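Local coordinates for protein HIRA (Homo sapiens, PDB 5YJE), which acts as a histone chaperone subunit that cooperates with ASF1A in replication-independent chromatin assembly and must trimerise, as in this C-terminal part, for its activity, at the interface of chains A and B. Numbering follows the deposited sequence. Chains: chain A/B, Protein HIRA.

Contact 1: the interface of chains A and B. Residues chain A 69-71, 76; chain B 264, 268, 272.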
ATOM      1  N   THR A  69      17.630 -34.703 -14.182  1.00 58.79           N
ATOM      2  CA  THR A  69      18.881 -35.139 -13.571  1.00 60.58           C
ATOM      3  C   THR A  69      18.774 -34.936 -12.066  1.00 59.01           C
ATOM      4  O   THR A  69      17.854 -34.282 -11.576  1.00 61.10           O
ATOM      5  CB  THR A  69      20.087 -34.382 -14.148  1.00 58.16           C
ATOM      6  OG1 THR A  69      21.286 -34.884 -13.556  1.00 62.93           O
ATOM      7  CG2 THR A  69      19.987 -32.899 -13.850  1.00 58.79           C
ATOM      8  N   VAL A  70      19.726 -35.514 -11.338  1.00 56.65           N
ATOM      9  CA  VAL A  70      19.725 -35.529  -9.881  1.00 61.63           C
ATOM     10  C   VAL A  70      21.107 -35.138  -9.381  1.00 62.12           C
ATOM     11  O   VAL A  70      22.120 -35.655  -9.862  1.00 68.19           O
ATOM     12  CB  VAL A  70      19.331 -36.905  -9.320  1.00 63.25           C
ATOM     13  CG1 VAL A  70      19.074 -36.795  -7.834  1.00 59.93           C
ATOM     14  CG2 VAL A  70      18.112 -37.444 -10.047  1.00 60.75           C
ATOM     15  N   VAL A  71      21.146 -34.242  -8.402  1.00 64.57           N
ATOM     16  CA  VAL A  71      22.387 -33.645  -7.928  1.00 57.96           C
ATOM     17  C   VAL A  71      22.275 -33.463  -6.422  1.00 61.43           C
ATOM     18  O   VAL A  71      21.413 -32.714  -5.955  1.00 66.36           O
ATOM     19  CB  VAL A  71      22.655 -32.293  -8.608  1.00 62.61           C
ATOM     20  CG1 VAL A  71      23.627 -31.492  -7.788  1.00 64.21           C
ATOM     21  CG2 VAL A  71      23.170 -32.482 -10.028  1.00 60.60           C
ATOM     22  N   LEU A  76      16.538 -31.961 -10.557  1.00 51.88           N
ATOM     23  CA  LEU A  76      16.659 -30.682 -11.238  1.00 49.03           C
ATOM     24  C   LEU A  76      15.709 -30.617 -12.419  1.00 48.85           C
ATOM     25  O   LEU A  76      15.477 -31.604 -13.116  1.00 49.73           O
ATOM     26  CB  LEU A  76      18.085 -30.423 -11.747  1.00 53.50           C
ATOM     27  CG  LEU A  76      19.242 -30.340 -10.747  1.00 53.82           C
ATOM     28  CD1 LEU A  76      20.564 -30.231 -11.504  1.00 53.86           C
ATOM     29  CD2 LEU A  76      19.076 -29.182  -9.760  1.00 53.64           C
TER
ATOM     30  N   VAL B 264      27.454 -36.471 -13.039  1.00 47.48           N
ATOM     31  CA  VAL B 264      26.957 -35.533 -14.051  1.00 48.15           C
ATOM     32  C   VAL B 264      28.117 -34.782 -14.663  1.00 47.48           C
ATOM     33  O   VAL B 264      29.160 -34.560 -14.023  1.00 44.65           O
ATOM     34  CB  VAL B 264      25.932 -34.515 -13.466  1.00 47.17           C
ATOM     35  CG1 VAL B 264      24.712 -35.223 -12.916  1.00 51.60           C
ATOM     36  CG2 VAL B 264      26.571 -33.610 -12.394  1.00 40.60           C
ATOM     37  N   VAL B 268      26.544 -29.282 -15.541  1.00 39.91           N
ATOM     38  CA  VAL B 268      25.464 -29.389 -14.578  1.00 38.78           C
ATOM     39  C   VAL B 268      25.902 -28.828 -13.228  1.00 45.04           C
ATOM     40  O   VAL B 268      25.123 -28.161 -12.538  1.00 44.15           O
ATOM     41  CB  VAL B 268      25.000 -30.854 -14.473  1.00 42.09           C
ATOM     42  CG1 VAL B 268      23.901 -31.005 -13.458  1.00 41.81           C
ATOM     43  CG2 VAL B 268      24.535 -31.382 -15.842  1.00 43.20           C
ATOM     44  N   THR B 272      24.145 -25.709 -11.292  1.00 42.98           N
ATOM     45  CA  THR B 272      23.716 -25.742  -9.901  1.00 41.88           C
ATOM     46  C   THR B 272      24.452 -24.697  -9.080  1.00 41.82           C
ATOM     47  O   THR B 272      23.847 -24.047  -8.223  1.00 42.19           O
ATOM     48  CB  THR B 272      23.898 -27.130  -9.298  1.00 42.78           C
ATOM     49  OG1 THR B 272      25.287 -27.449  -9.263  1.00 51.53           O
ATOM     50  CG2 THR B 272      23.144 -28.175 -10.100  1.00 39.24           C
TER
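Strand 68-71 of chain A and the start of the following strand 74-83 pack against the first turns of helix 266-286 of chain B and the loop residue just ahead of that helix. Loop residue B:Val264 lies against strand 68-71: its CG1 methyl touches the A:Thr69 hydroxyl OG1 at 3.5 Å, the two side chains being roughly perpendicular. The same methyl also comes close to the backbone carbonyl of A:Val70, whose side chain takes little part.

On the helix, B:Val268 and B:Thr272 are one turn apart and present their methyls to the same two chain A residues. B:Val268 offers CG1, anti to its own backbone N (chi1 179°), and this branch meets A:Val71 CG2 at 3.8 Å and A:Leu76 CD1 at 3.9 Å. The two valine side chains run past one another, pointing opposite ways, whereas the leucine comes in obliquely. A:Val71 thus uses both branches, because its other methyl, CG1, points tip to tip at B:Thr272 CG2 over 4.1 Å.

B:Thr272 shows its methyl rather than its hydroxyl to chain A. With chi1 at 65°, OG1 is directed back along the helix, where it makes a weak hydrogen bond to the carbonyl O of B:Val268, and CG2 is left to face the strands. The threonine therefore behaves here largely as an apolar residue. The groups that meet among the residues described are mainly aliphatic, and packing is their main contribution; the patch hides 143 Å² of protein surface in all, counted over both chains. A:Leu76 lies across the threonine at close to a right angle, with its CD1 methyl 3.6 Å from B:Thr272 CG2.

Contact 2: the interface of chains A and B. Residues chain A 127-130; chain B 209, 211-213.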
ATOM      1  N   SER A 127      13.982 -14.036  -5.004  1.00 40.43           N
ATOM      2  CA  SER A 127      13.684 -15.259  -4.268  1.00 38.37           C
ATOM      3  C   SER A 127      12.351 -15.818  -4.737  1.00 40.04           C
ATOM      4  O   SER A 127      11.455 -15.049  -5.100  1.00 40.16           O
ATOM      5  CB  SER A 127      13.622 -15.012  -2.761  1.00 36.96           C
ATOM      6  OG  SER A 127      14.777 -14.348  -2.300  1.00 44.11           O
ATOM      7  N   PRO A 128      12.182 -17.136  -4.750  1.00 41.94           N
ATOM      8  CA  PRO A 128      10.891 -17.710  -5.148  1.00 34.78           C
ATOM      9  C   PRO A 128       9.764 -17.128  -4.312  1.00 40.55           C
ATOM     10  O   PRO A 128       9.909 -16.893  -3.107  1.00 38.37           O
ATOM     11  CB  PRO A 128      11.069 -19.210  -4.880  1.00 38.02           C
ATOM     12  CG  PRO A 128      12.552 -19.434  -4.870  1.00 39.86           C
ATOM     13  CD  PRO A 128      13.164 -18.161  -4.355  1.00 38.38           C
ATOM     14  N   ILE A 129       8.633 -16.907  -4.961  1.00 41.05           N
ATOM     15  CA  ILE A 129       7.464 -16.289  -4.355  1.00 40.99           C
ATOM     16  C   ILE A 129       6.447 -17.388  -4.081  1.00 42.00           C
ATOM     17  O   ILE A 129       6.045 -18.116  -4.994  1.00 39.20           O
ATOM     18  CB  ILE A 129       6.877 -15.204  -5.278  1.00 41.53           C
ATOM     19  CG1 ILE A 129       7.811 -13.996  -5.309  1.00 39.61           C
ATOM     20  CG2 ILE A 129       5.428 -14.872  -4.897  1.00 40.03           C
ATOM     21  CD1 ILE A 129       7.551 -13.042  -6.423  1.00 38.24           C
ATOM     22  N   LEU A 130       6.016 -17.496  -2.830  1.00 43.03           N
ATOM     23  CA  LEU A 130       4.987 -18.453  -2.460  1.00 44.32           C
ATOM     24  C   LEU A 130       3.619 -17.842  -2.717  1.00 47.66           C
ATOM     25  O   LEU A 130       3.256 -16.837  -2.097  1.00 46.55           O
ATOM     26  CB  LEU A 130       5.131 -18.847  -0.992  1.00 40.51           C
ATOM     27  CG  LEU A 130       4.068 -19.837  -0.554  1.00 45.09           C
ATOM     28  CD1 LEU A 130       4.230 -21.178  -1.280  1.00 39.02           C
ATOM     29  CD2 LEU A 130       4.095 -19.984   0.975  1.00 45.76           C
TER
ATOM     30  N   LEU B 209       7.701  -6.278  -2.064  1.00 49.12           N
ATOM     31  CA  LEU B 209       7.035  -7.169  -3.007  1.00 42.68           C
ATOM     32  C   LEU B 209       5.676  -7.598  -2.475  1.00 43.67           C
ATOM     33  O   LEU B 209       4.778  -7.922  -3.263  1.00 42.73           O
ATOM     34  CB  LEU B 209       7.891  -8.397  -3.307  1.00 43.58           C
ATOM     35  CG  LEU B 209       9.022  -8.382  -4.342  1.00 49.43           C
ATOM     36  CD1 LEU B 209       9.603  -9.781  -4.435  1.00 43.21           C
ATOM     37  CD2 LEU B 209       8.598  -7.871  -5.743  1.00 38.40           C
ATOM     38  N   THR B 211       5.106 -10.283  -0.468  1.00 40.99           N
ATOM     39  CA  THR B 211       5.127 -11.704  -0.775  1.00 41.73           C
ATOM     40  C   THR B 211       5.774 -12.478   0.364  1.00 41.81           C
ATOM     41  O   THR B 211       6.710 -12.008   1.016  1.00 38.41           O
ATOM     42  CB  THR B 211       5.925 -12.009  -2.076  1.00 42.27           C
ATOM     43  OG1 THR B 211       7.201 -11.362  -2.010  1.00 44.63           O
ATOM     44  CG2 THR B 211       5.194 -11.549  -3.328  1.00 40.53           C
ATOM     45  N   TRP B 212       5.279 -13.688   0.567  1.00 42.27           N
ATOM     46  CA  TRP B 212       6.090 -14.721   1.184  1.00 40.11           C
ATOM     47  C   TRP B 212       7.138 -15.202   0.185  1.00 44.64           C
ATOM     48  O   TRP B 212       6.813 -15.544  -0.961  1.00 39.64           O
ATOM     49  CB  TRP B 212       5.199 -15.860   1.627  1.00 41.08           C
ATOM     50  CG  TRP B 212       4.381 -15.474   2.804  1.00 45.88           C
ATOM     51  CD1 TRP B 212       3.028 -15.311   2.847  1.00 41.06           C
ATOM     52  CD2 TRP B 212       4.871 -15.172   4.121  1.00 44.31           C
ATOM     53  NE1 TRP B 212       2.641 -14.942   4.116  1.00 49.49           N
ATOM     54  CE2 TRP B 212       3.752 -14.849   4.915  1.00 46.85           C
ATOM     55  CE3 TRP B 212       6.149 -15.146   4.703  1.00 40.74           C
ATOM     56  CZ2 TRP B 212       3.868 -14.505   6.266  1.00 49.32           C
ATOM     57  CZ3 TRP B 212       6.267 -14.818   6.037  1.00 45.22           C
ATOM     58  CH2 TRP B 212       5.125 -14.499   6.811  1.00 48.46           C
ATOM     59  N   ASN B 213       8.400 -15.200   0.613  1.00 43.79           N
ATOM     60  CA  ASN B 213       9.516 -15.614  -0.222  1.00 38.12           C
ATOM     61  C   ASN B 213      10.304 -16.729   0.443  1.00 41.93           C
ATOM     62  O   ASN B 213      10.678 -16.620   1.614  1.00 45.04           O
ATOM     63  CB  ASN B 213      10.458 -14.457  -0.529  1.00 41.33           C
ATOM     64  CG  ASN B 213       9.756 -13.318  -1.211  1.00 43.13           C
ATOM     65  OD1 ASN B 213       9.473 -12.294  -0.594  1.00 49.91           O
ATOM     66  ND2 ASN B 213       9.431 -13.501  -2.483  1.00 42.48           N
TER
HETATM   67  O   HOH W   1       3.211 -14.280  -1.412  1.00 49.43           O
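B:Asn213 turns its CG anti to the carbonyl carbon (chi1 -58°), and A:Ile129 places CG1 in the corresponding position (chi1 -71°), so that the amide and the ethyl branch run alongside one another in the same direction. The asparagine ND2 packs 3.3 Å from A:Ile129 CG1 and makes a weak hydrogen bond to the carbonyl O of A:Pro128. On its own chain the asparagine is braced by B:Thr211, whose hydroxyl OG1 donates to the amide oxygen OD1 at 2.8 Å. The hydroxyl comes in from well off the C=O direction and tilted from the carbonyl plane, but at this length the bond probably still restrains the amide.

The other branch of A:Ile129, CG2, meets the B:Thr211 methyl CG2 at 3.7 Å, and these side chains cross at a slant. The threonine thus does two jobs, turning its hydroxyl to the asparagine and its methyl to the isoleucine. An alanine replacing B:Asn213 would probably deprive the B:Thr211 hydroxyl of its acceptor and open a gap alongside A:Ile129 CG1.

Strands 127-130 of chain A and 211-217 of chain B pair antiparallel here. A:Leu130 N donates to the carbonyl O of B:Trp212 over 2.8 Å, with an angle of 166° at the hydrogen. For the reciprocal pair, A:Leu130 O and B:Trp212 N, which do not bond directly, water 1 bridges at 2.6 Å from A:Leu130 O and 2.9 Å from B:Trp212 N. Close by, A:Leu130 CB and B:Trp212 CB approach to 4.0 Å. Because HIRA requires trimerisation for its activity, this short intermolecular sheet probably helps join neighbouring subunits, adding directional backbone pairing to the side-chain packing.

Contact 1 and contact 2 belong to the same A-B interface, with the centres of their C-alpha atoms about 24 Å apart, and they share no residue or secondary-structure element. In each, chain A contributes strands, whereas chain B supplies the start of a helix and the loop before it in contact 1 and another strand in contact 2. Aliphatic packing at one place and sheet pairing at the other would probably together limit rocking of the subunits. The interface is not an exact two-fold, so each chain offers different surfaces to its neighbour, as suits the three-copy assembly and the trimerisation on which HIRA activity depends.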